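Local coordinates for glycerate dehydrogenase (Bacillus sp. 5mfcol3.1, PDB 6P2I), which acts as an NADPH-dependent imine reductase on acyclic imino acids and is related in sequence to D-isomer specific 2-hydroxyacid dehydrogenases, at residues 58-61 / 62-65; 77-81 / 82-86; 240-244 / 245-249. All coordinates share one frame; numbering follows the deposited sequence.

Interaction 1: 58-61 / 62-65; sequences EMIE and KISR
The peptide carbonyls of Met59 and Ile60 are the flat groups of this contact, and each is met over a face and not on a lone pair. The N-H of Lys62 stands above the carbonyl plane of Met59, with Lys62 N 2.9 Å from Met59 O. The N-H of Ile63 stands over the next carbonyl, 68° out of its plane, and Ile63 N lies 3.1 Å from Ile60 O. This second bond is the straighter, 160° at the hydrogen. Ile63 then folds back on the chain. Its CG1 is anti to the carbonyl carbon, which brings CG1 to 3.3 Å from Met59 O. CD1 of Ile63 reaches Ile60 CA at 3.8 Å and touches Ile60 CG1 more loosely. The extended chain of Lys62 passes alongside Glu58 O, with CG at 3.7 Å. Elsewhere, Met59 and Ile63 lean on Ala38 and Leu42 of helix 35-43, while Ile60 faces helix 81-86. The bond from Ile63 to Ile60 closes a type I beta turn. This turn takes the chain out of helix 57-60 toward strand 68-71, a helix-to-strand connection of a parallel alpha/beta fold.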
ATOM      1  N   GLU A  58      12.201 -33.569  22.840  1.00 39.25           N
ATOM      2  CA  GLU A  58      12.197 -33.989  24.240  1.00 39.56           C
ATOM      3  C   GLU A  58      10.774 -34.139  24.766  1.00 34.54           C
ATOM      4  O   GLU A  58      10.485 -35.054  25.549  1.00 37.61           O
ATOM      5  CB  GLU A  58      12.976 -32.984  25.085  1.00 43.77           C
ATOM      6  CG  GLU A  58      14.484 -32.964  24.830  1.00 55.59           C
ATOM      7  CD  GLU A  58      14.866 -32.310  23.505  1.00 56.35           C
ATOM      8  OE1 GLU A  58      15.957 -32.621  22.987  1.00 62.42           O
ATOM      9  OE2 GLU A  58      14.077 -31.497  22.971  1.00 48.83           O
ATOM     10  N   MET A  59       9.875 -33.241  24.344  1.00 35.36           N
ATOM     11  CA  MET A  59       8.460 -33.342  24.694  1.00 37.56           C
ATOM     12  C   MET A  59       7.797 -34.534  24.019  1.00 35.67           C
ATOM     13  O   MET A  59       7.024 -35.261  24.652  1.00 35.64           O
ATOM     14  CB  MET A  59       7.723 -32.056  24.302  1.00 33.92           C
ATOM     15  CG  MET A  59       8.074 -30.851  25.143  1.00 32.58           C
ATOM     16  SD  MET A  59       7.552 -29.312  24.385  1.00 32.12           S
ATOM     17  CE  MET A  59       5.767 -29.498  24.444  1.00 31.03           C
ATOM     18  N   ILE A  60       8.066 -34.733  22.727  1.00 32.35           N
ATOM     19  CA  ILE A  60       7.391 -35.783  21.969  1.00 36.35           C
ATOM     20  C   ILE A  60       7.742 -37.162  22.509  1.00 36.25           C
ATOM     21  O   ILE A  60       6.896 -38.066  22.526  1.00 39.19           O
ATOM     22  CB  ILE A  60       7.738 -35.635  20.470  1.00 37.54           C
ATOM     23  CG1 ILE A  60       7.160 -34.326  19.927  1.00 37.25           C
ATOM     24  CG2 ILE A  60       7.232 -36.820  19.661  1.00 39.75           C
ATOM     25  CD1 ILE A  60       7.929 -33.748  18.760  1.00 39.49           C
ATOM     26  N   GLU A  61       8.972 -37.346  22.992  1.00 38.00           N
ATOM     27  CA  GLU A  61       9.338 -38.624  23.588  1.00 38.90           C
ATOM     28  C   GLU A  61       8.507 -38.938  24.826  1.00 40.53           C
ATOM     29  O   GLU A  61       8.367 -40.114  25.180  1.00 41.09           O
ATOM     30  CB  GLU A  61      10.828 -38.624  23.917  1.00 42.65           C
ATOM     31  CG  GLU A  61      11.700 -38.358  22.697  1.00 56.89           C
ATOM     32  CD  GLU A  61      13.184 -38.509  22.966  1.00 72.74           C
ATOM     33  OE1 GLU A  61      13.644 -38.089  24.048  1.00 77.80           O
ATOM     34  OE2 GLU A  61      13.889 -39.056  22.090  1.00 79.57           O
ATOM     35  N   LYS A  62       7.930 -37.925  25.473  1.00 40.83           N
ATOM     36  CA  LYS A  62       7.108 -38.120  26.661  1.00 35.34           C
ATOM     37  C   LYS A  62       5.618 -38.191  26.355  1.00 38.51           C
ATOM     38  O   LYS A  62       4.819 -38.401  27.273  1.00 37.82           O
ATOM     39  CB  LYS A  62       7.373 -36.998  27.668  1.00 40.18           C
ATOM     40  CG  LYS A  62       8.802 -36.974  28.206  1.00 45.86           C
ATOM     41  CD  LYS A  62       9.105 -35.677  28.943  1.00 51.00           C
ATOM     42  CE  LYS A  62      10.545 -35.649  29.430  1.00 62.99           C
ATOM     43  NZ  LYS A  62      10.925 -34.318  29.983  1.00 67.28           N
ATOM     44  N   ILE A  63       5.228 -38.026  25.103  1.00 33.60           N
ATOM     45  CA  ILE A  63       3.826 -38.001  24.705  1.00 33.60           C
ATOM     46  C   ILE A  63       3.335 -39.421  24.456  1.00 38.95           C
ATOM     47  O   ILE A  63       4.058 -40.261  23.909  1.00 42.66           O
ATOM     48  CB  ILE A  63       3.647 -37.118  23.455  1.00 32.91           C
ATOM     49  CG1 ILE A  63       3.866 -35.649  23.820  1.00 32.76           C
ATOM     50  CG2 ILE A  63       2.265 -37.316  22.821  1.00 30.23           C
ATOM     51  CD1 ILE A  63       3.825 -34.707  22.638  1.00 31.16           C
ATOM     52  N   SER A  64       2.098 -39.690  24.865  1.00 32.15           N
ATOM     53  CA  SER A  64       1.407 -40.918  24.518  1.00 31.06           C
ATOM     54  C   SER A  64       0.039 -40.570  23.945  1.00 34.41           C
ATOM     55  O   SER A  64      -0.379 -39.408  23.945  1.00 31.00           O
ATOM     56  CB  SER A  64       1.273 -41.850  25.738  1.00 39.02           C
ATOM     57  OG  SER A  64       0.476 -41.250  26.745  1.00 40.48           O
ATOM     58  N   ARG A  65      -0.629 -41.599  23.414  1.00 38.64           N
ATOM     59  CA  ARG A  65      -1.995 -41.548  22.888  1.00 33.82           C
ATOM     60  C   ARG A  65      -2.136 -40.734  21.606  1.00 34.18           C
ATOM     61  O   ARG A  65      -2.754 -41.205  20.644  1.00 32.66           O
ATOM     62  CB  ARG A  65      -2.962 -41.010  23.945  1.00 32.50           C
ATOM     63  CG  ARG A  65      -4.385 -40.892  23.442  1.00 31.68           C
ATOM     64  CD  ARG A  65      -5.347 -40.489  24.546  1.00 30.87           C
ATOM     65  NE  ARG A  65      -6.696 -40.255  24.036  1.00 27.15           N
ATOM     66  CZ  ARG A  65      -7.730 -39.919  24.801  1.00 38.05           C
ATOM     67  NH1 ARG A  65      -7.563 -39.773  26.110  1.00 38.26           N
ATOM     68  NH2 ARG A  65      -8.929 -39.731  24.263  1.00 34.81           N
TER

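Interaction 2: 77-81 / 82-86; sequences DYIDV and NSLKD
Asp80 stands right before helix 81-86, at the centre of an inverse gamma turn, and the first helical bonds start from Asp80 O and Val81 O. Leu84 N is hydrogen-bonded to Asp80 O at 3.0 Å, and Lys85 N to Val81 O at 2.9 Å. The side chain of Asp80 takes a third amide. Its CG is anti to the backbone N (chi1 -166°), and this swings OD2 over the first turn to 2.9 Å from Ser83 N. The amide meets OD2 from above the carboxylate plane, 48° out of it. CB of Ser83 also rests against this oxygen at 3.3 Å. The partial positive charge of the helix N-terminus would be expected to stabilise the negative carboxylate. On the apolar side, Ile79 CG2 meets Leu84 CD1 at a slant and at 3.3 Å, tight for two methyl groups. Both side chains also touch Leu69 of strand 68-71. At the other end of the loop, Asp77 forms a salt bridge with Arg229, a residue of the D-arginine pocket. The arrangement is an aspartate N-cap, here opening a helix that follows a strand and loop in a parallel alpha/beta domain.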
ATOM      1  N   ASP A  77       7.361 -24.345  11.946  1.00 24.48           N
ATOM      2  CA  ASP A  77       8.765 -24.309  12.326  1.00 25.74           C
ATOM      3  C   ASP A  77       8.964 -24.441  13.825  1.00 30.18           C
ATOM      4  O   ASP A  77      10.095 -24.658  14.266  1.00 39.25           O
ATOM      5  CB  ASP A  77       9.419 -23.012  11.825  1.00 28.14           C
ATOM      6  CG  ASP A  77       8.715 -21.760  12.325  1.00 40.78           C
ATOM      7  OD1 ASP A  77       7.703 -21.871  13.043  1.00 50.71           O
ATOM      8  OD2 ASP A  77       9.175 -20.649  11.992  1.00 53.19           O
ATOM      9  N   TYR A  78       7.897 -24.316  14.610  1.00 26.72           N
ATOM     10  CA  TYR A  78       7.961 -24.459  16.057  1.00 26.51           C
ATOM     11  C   TYR A  78       7.620 -25.878  16.501  1.00 32.46           C
ATOM     12  O   TYR A  78       7.568 -26.154  17.708  1.00 29.19           O
ATOM     13  CB  TYR A  78       7.035 -23.426  16.713  1.00 22.85           C
ATOM     14  CG  TYR A  78       5.592 -23.473  16.243  1.00 24.84           C
ATOM     15  CD1 TYR A  78       5.193 -22.877  15.047  1.00 25.20           C
ATOM     16  CD2 TYR A  78       4.628 -24.116  17.002  1.00 22.96           C
ATOM     17  CE1 TYR A  78       3.877 -22.930  14.627  1.00 27.88           C
ATOM     18  CE2 TYR A  78       3.318 -24.166  16.609  1.00 21.83           C
ATOM     19  CZ  TYR A  78       2.943 -23.582  15.410  1.00 25.15           C
ATOM     20  OH  TYR A  78       1.632 -23.635  15.015  1.00 27.83           O
ATOM     21  N   ILE A  79       7.421 -26.781  15.543  1.00 26.05           N
ATOM     22  CA  ILE A  79       7.056 -28.175  15.776  1.00 29.14           C
ATOM     23  C   ILE A  79       8.158 -29.058  15.209  1.00 29.47           C
ATOM     24  O   ILE A  79       8.551 -28.889  14.052  1.00 32.81           O
ATOM     25  CB  ILE A  79       5.713 -28.502  15.095  1.00 32.20           C
ATOM     26  CG1 ILE A  79       4.628 -27.532  15.557  1.00 40.22           C
ATOM     27  CG2 ILE A  79       5.299 -29.893  15.396  1.00 43.95           C
ATOM     28  CD1 ILE A  79       4.307 -27.677  17.007  1.00 34.37           C
ATOM     29  N   ASP A  80       8.639 -30.017  16.003  1.00 30.96           N
ATOM     30  CA  ASP A  80       9.641 -30.966  15.505  1.00 29.87           C
ATOM     31  C   ASP A  80       8.922 -32.047  14.705  1.00 31.77           C
ATOM     32  O   ASP A  80       8.578 -33.112  15.219  1.00 32.61           O
ATOM     33  CB  ASP A  80      10.451 -31.569  16.646  1.00 33.98           C
ATOM     34  CG  ASP A  80      11.710 -32.287  16.157  1.00 45.72           C
ATOM     35  OD1 ASP A  80      12.754 -32.205  16.842  1.00 41.32           O
ATOM     36  OD2 ASP A  80      11.662 -32.935  15.084  1.00 41.80           O
ATOM     37  N   VAL A  81       8.709 -31.774  13.413  1.00 34.01           N
ATOM     38  CA  VAL A  81       7.911 -32.672  12.583  1.00 34.32           C
ATOM     39  C   VAL A  81       8.621 -34.004  12.378  1.00 34.20           C
ATOM     40  O   VAL A  81       7.983 -35.064  12.353  1.00 38.73           O
ATOM     41  CB  VAL A  81       7.568 -32.000  11.241  1.00 39.62           C
ATOM     42  CG1 VAL A  81       6.569 -30.886  11.459  1.00 31.63           C
ATOM     43  CG2 VAL A  81       8.828 -31.465  10.568  1.00 44.40           C
ATOM     44  N   ASN A  82       9.946 -33.978  12.230  1.00 37.54           N
ATOM     45  CA  ASN A  82      10.685 -35.228  12.082  1.00 39.52           C
ATOM     46  C   ASN A  82      10.532 -36.109  13.315  1.00 34.68           C
ATOM     47  O   ASN A  82      10.385 -37.330  13.195  1.00 38.19           O
ATOM     48  CB  ASN A  82      12.160 -34.942  11.806  1.00 51.22           C
ATOM     49  CG  ASN A  82      12.373 -34.264  10.472  1.00 68.12           C
ATOM     50  OD1 ASN A  82      11.752 -34.629   9.473  1.00 69.17           O
ATOM     51  ND2 ASN A  82      13.254 -33.270  10.446  1.00 78.21           N
ATOM     52  N   SER A  83      10.554 -35.509  14.507  1.00 38.21           N
ATOM     53  CA  SER A  83      10.379 -36.301  15.722  1.00 37.60           C
ATOM     54  C   SER A  83       8.960 -36.850  15.822  1.00 35.36           C
ATOM     55  O   SER A  83       8.759 -37.976  16.284  1.00 39.00           O
ATOM     56  CB  SER A  83      10.717 -35.468  16.958  1.00 35.88           C
ATOM     57  OG  SER A  83      10.481 -36.204  18.149  1.00 41.23           O
ATOM     58  N   LEU A  84       7.960 -36.064  15.407  1.00 33.02           N
ATOM     59  CA  LEU A  84       6.600 -36.590  15.357  1.00 31.95           C
ATOM     60  C   LEU A  84       6.502 -37.766  14.388  1.00 32.37           C
ATOM     61  O   LEU A  84       5.852 -38.774  14.689  1.00 34.03           O
ATOM     62  CB  LEU A  84       5.622 -35.486  14.965  1.00 29.62           C
ATOM     63  CG  LEU A  84       5.483 -34.380  16.009  1.00 27.67           C
ATOM     64  CD1 LEU A  84       4.816 -33.177  15.407  1.00 34.81           C
ATOM     65  CD2 LEU A  84       4.672 -34.869  17.190  1.00 34.16           C
ATOM     66  N   LYS A  85       7.135 -37.649  13.216  1.00 40.04           N
ATOM     67  CA  LYS A  85       7.166 -38.764  12.272  1.00 38.48           C
ATOM     68  C   LYS A  85       7.792 -39.998  12.907  1.00 39.89           C
ATOM     69  O   LYS A  85       7.257 -41.107  12.792  1.00 42.97           O
ATOM     70  CB  LYS A  85       7.934 -38.367  11.013  1.00 45.10           C
ATOM     71  CG  LYS A  85       7.933 -39.417   9.907  1.00 47.75           C
ATOM     72  CD  LYS A  85       6.524 -39.661   9.381  1.00 59.98           C
ATOM     73  CE  LYS A  85       6.539 -40.528   8.123  1.00 68.11           C
ATOM     74  NZ  LYS A  85       7.288 -41.802   8.301  1.00 76.89           N
ATOM     75  N   ASP A  86       8.914 -39.818  13.608  1.00 43.30           N
ATOM     76  CA  ASP A  86       9.591 -40.935  14.260  1.00 40.97           C
ATOM     77  C   ASP A  86       8.756 -41.566  15.367  1.00 38.16           C
ATOM     78  O   ASP A  86       9.025 -42.710  15.753  1.00 45.89           O
ATOM     79  CB  ASP A  86      10.937 -40.475  14.828  1.00 45.05           C
ATOM     80  CG  ASP A  86      12.005 -40.330  13.759  1.00 57.20           C
ATOM     81  OD1 ASP A  86      11.894 -41.005  12.715  1.00 63.67           O
ATOM     82  OD2 ASP A  86      12.962 -39.554  13.971  1.00 58.51           O
TER

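Interaction 3: 240-244 / 245-249; sequences SVLKQ and NRIRG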
ATOM      1  N   SER A 240      22.554  -2.710  10.131  1.00 32.17           N
ATOM      2  CA  SER A 240      23.645  -1.888   9.619  1.00 34.57           C
ATOM      3  C   SER A 240      23.337  -1.362   8.224  1.00 32.43           C
ATOM      4  O   SER A 240      23.639  -0.207   7.909  1.00 37.47           O
ATOM      5  CB  SER A 240      24.950  -2.686   9.612  1.00 38.21           C
ATOM      6  OG  SER A 240      25.352  -3.002  10.934  1.00 46.06           O
ATOM      7  N   VAL A 241      22.735  -2.198   7.376  1.00 34.08           N
ATOM      8  CA  VAL A 241      22.373  -1.762   6.029  1.00 32.06           C
ATOM      9  C   VAL A 241      21.401  -0.589   6.092  1.00 32.98           C
ATOM     10  O   VAL A 241      21.584   0.433   5.419  1.00 35.13           O
ATOM     11  CB  VAL A 241      21.791  -2.943   5.233  1.00 33.49           C
ATOM     12  CG1 VAL A 241      21.026  -2.448   4.020  1.00 38.27           C
ATOM     13  CG2 VAL A 241      22.908  -3.874   4.801  1.00 37.93           C
ATOM     14  N   LEU A 242      20.364  -0.713   6.923  1.00 29.82           N
ATOM     15  CA  LEU A 242      19.376   0.355   7.042  1.00 29.90           C
ATOM     16  C   LEU A 242      19.943   1.573   7.760  1.00 36.62           C
ATOM     17  O   LEU A 242      19.721   2.712   7.328  1.00 31.95           O
ATOM     18  CB  LEU A 242      18.135  -0.172   7.759  1.00 30.28           C
ATOM     19  CG  LEU A 242      17.335  -1.229   6.991  1.00 27.41           C
ATOM     20  CD1 LEU A 242      16.601  -2.141   7.959  1.00 30.18           C
ATOM     21  CD2 LEU A 242      16.338  -0.575   6.046  1.00 26.04           C
ATOM     22  N   LYS A 243      20.683   1.359   8.855  1.00 32.50           N
ATOM     23  CA  LYS A 243      21.279   2.478   9.582  1.00 34.42           C
ATOM     24  C   LYS A 243      22.168   3.320   8.677  1.00 35.18           C
ATOM     25  O   LYS A 243      22.209   4.550   8.802  1.00 40.74           O
ATOM     26  CB  LYS A 243      22.085   1.966  10.780  1.00 35.01           C
ATOM     27  CG  LYS A 243      22.691   3.067  11.651  1.00 41.60           C
ATOM     28  CD  LYS A 243      21.602   3.929  12.277  1.00 49.47           C
ATOM     29  CE  LYS A 243      22.167   5.174  12.937  1.00 58.61           C
ATOM     30  NZ  LYS A 243      21.237   5.687  13.984  1.00 55.99           N
ATOM     31  N   GLN A 244      22.893   2.676   7.766  1.00 34.64           N
ATOM     32  CA  GLN A 244      23.798   3.360   6.853  1.00 37.06           C
ATOM     33  C   GLN A 244      23.112   3.783   5.561  1.00 38.27           C
ATOM     34  O   GLN A 244      23.793   4.218   4.627  1.00 36.25           O
ATOM     35  CB  GLN A 244      25.001   2.467   6.541  1.00 39.35           C
ATOM     36  CG  GLN A 244      25.851   2.146   7.766  1.00 47.43           C
ATOM     37  CD  GLN A 244      26.940   1.128   7.482  1.00 62.21           C
ATOM     38  OE1 GLN A 244      27.482   1.068   6.377  1.00 68.93           O
ATOM     39  NE2 GLN A 244      27.268   0.321   8.485  1.00 67.80           N
ATOM     40  N   ASN A 245      21.787   3.655   5.494  1.00 36.22           N
ATOM     41  CA  ASN A 245      20.995   4.071   4.334  1.00 38.68           C
ATOM     42  C   ASN A 245      21.528   3.452   3.044  1.00 37.98           C
ATOM     43  O   ASN A 245      21.567   4.090   1.991  1.00 37.87           O
ATOM     44  CB  ASN A 245      20.930   5.599   4.232  1.00 42.54           C
ATOM     45  CG  ASN A 245      20.316   6.244   5.471  1.00 50.65           C
ATOM     46  OD1 ASN A 245      20.985   6.971   6.205  1.00 54.50           O
ATOM     47  ND2 ASN A 245      19.035   5.977   5.703  1.00 46.86           N
ATOM     48  N   ARG A 246      21.948   2.188   3.131  1.00 34.23           N
ATOM     49  CA  ARG A 246      22.452   1.477   1.960  1.00 32.09           C
ATOM     50  C   ARG A 246      21.337   0.913   1.084  1.00 31.36           C
ATOM     51  O   ARG A 246      21.617   0.494  -0.047  1.00 32.20           O
ATOM     52  CB  ARG A 246      23.403   0.354   2.393  1.00 30.70           C
ATOM     53  CG  ARG A 246      24.776   0.852   2.842  1.00 43.05           C
ATOM     54  CD  ARG A 246      25.647   1.187   1.638  1.00 60.68           C
ATOM     55  NE  ARG A 246      26.048  -0.006   0.891  1.00 71.83           N
ATOM     56  CZ  ARG A 246      25.755  -0.226  -0.390  1.00 76.72           C
ATOM     57  NH1 ARG A 246      26.166  -1.342  -0.981  1.00 75.43           N
ATOM     58  NH2 ARG A 246      25.046   0.660  -1.081  1.00 77.82           N
ATOM     59  N   ILE A 247      20.094   0.881   1.576  1.00 29.76           N
ATOM     60  CA  ILE A 247      18.900   0.638   0.770  1.00 30.77           C
ATOM     61  C   ILE A 247      17.859   1.688   1.142  1.00 31.01           C
ATOM     62  O   ILE A 247      18.075   2.504   2.035  1.00 30.81           O
ATOM     63  CB  ILE A 247      18.327  -0.787   0.954  1.00 26.61           C
ATOM     64  CG1 ILE A 247      17.866  -1.013   2.392  1.00 25.09           C
ATOM     65  CG2 ILE A 247      19.344  -1.821   0.532  1.00 28.71           C
ATOM     66  CD1 ILE A 247      17.023  -2.269   2.565  1.00 24.04           C
ATOM     67  N   ARG A 248      16.716   1.659   0.449  1.00 27.16           N
ATOM     68  CA  ARG A 248      15.687   2.663   0.709  1.00 29.03           C
ATOM     69  C   ARG A 248      14.972   2.405   2.031  1.00 26.13           C
ATOM     70  O   ARG A 248      14.735   3.337   2.810  1.00 28.45           O
ATOM     71  CB  ARG A 248      14.676   2.710  -0.435  1.00 28.63           C
ATOM     72  CG  ARG A 248      13.483   3.606  -0.130  1.00 29.35           C
ATOM     73  CD  ARG A 248      12.557   3.697  -1.320  1.00 30.79           C
ATOM     74  NE  ARG A 248      13.248   4.278  -2.465  1.00 35.66           N
ATOM     75  CZ  ARG A 248      13.003   3.951  -3.730  1.00 48.30           C
ATOM     76  NH1 ARG A 248      12.079   3.041  -4.014  1.00 52.98           N
ATOM     77  NH2 ARG A 248      13.688   4.529  -4.708  1.00 45.07           N
ATOM     78  N   GLY A 249      14.595   1.160   2.289  1.00 25.86           N
ATOM     79  CA  GLY A 249      13.923   0.846   3.539  1.00 24.97           C
ATOM     80  C   GLY A 249      13.485  -0.601   3.577  1.00 26.16           C
ATOM     81  O   GLY A 249      13.710  -1.373   2.640  1.00 24.04           O
TER
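Val241 and Ile247 cross at about a right angle beside a Schellman motif that ends helix 235-243. Val241 brings one methyl to the crossing. Its CG1 lies 3.8 Å from Ile247 CG1 and nearly as close to Ile247 CG2, so the methyl sits by the fork of the isoleucine. Ile247 has chi1 of 63°, with CG1 between the backbone N and the carbonyl carbon. That branch runs back toward the helix, and its CD1 comes 3.9 Å from Leu242 CD2. The same methyl of Leu242 also rests against the backbone of Gly249, 3.8 Å from its CA. Gly249 has no side chain, and the leucine meets main chain there. Ile247 also touches Met218, and Leu242 touches Leu266, which joins this small apolar cluster to neighbouring loops.

Asn245 has positive phi (53°) and is the C-prime residue. It reverses the chain so that Arg246 N reaches back to Val241 O at 2.9 Å, nearly along the C=O axis. The inner bond runs from Asn245 N to Leu242 O, also 2.9 Å, with the donor above the carbonyl plane. Leu242 O has a second donor, Asn268 ND2.

Arg246 starts toward the helix and then leaves it. Its CB lies 4.0 Å from Val241 CG1. The chain bends at both chi2 and chi3, and the guanidinium is carried away from the helix end. The turn leads into strand 249-252 of the parallel sheet in the NAD-binding domain. Arg248 and Gly249 are backbone-bonded with Ala222 and Leu224, respectively, which ties the exit of the turn to strand 223-226 and the residue before it. Arg246 CG passes 4.0 Å from Gln244 CB.

In the fold
Interactions 1 and 2 are neighbours, with centres 11 Å apart. Ile60 joins them: its CD1 lies 3.6 Å from Ser83 OG and 3.7 Å from both Asp80 O and Leu84 CG. Helix 57-60 is thus packed on the start of helix 81-86, beside the five-stranded parallel sheet. Interaction 3 lies in the NAD-binding domain, where it leads into strand 249-252 of the seven-stranded sheet. Its centre is 46 Å from that of interaction 1 and 37 Å from that of interaction 2. In interaction 2 the Ile79 side chain is about 10 Å from a bound D-arginine and the Val81 side chain about 12 Å from the bound NADP cofactor, too far for direct contact.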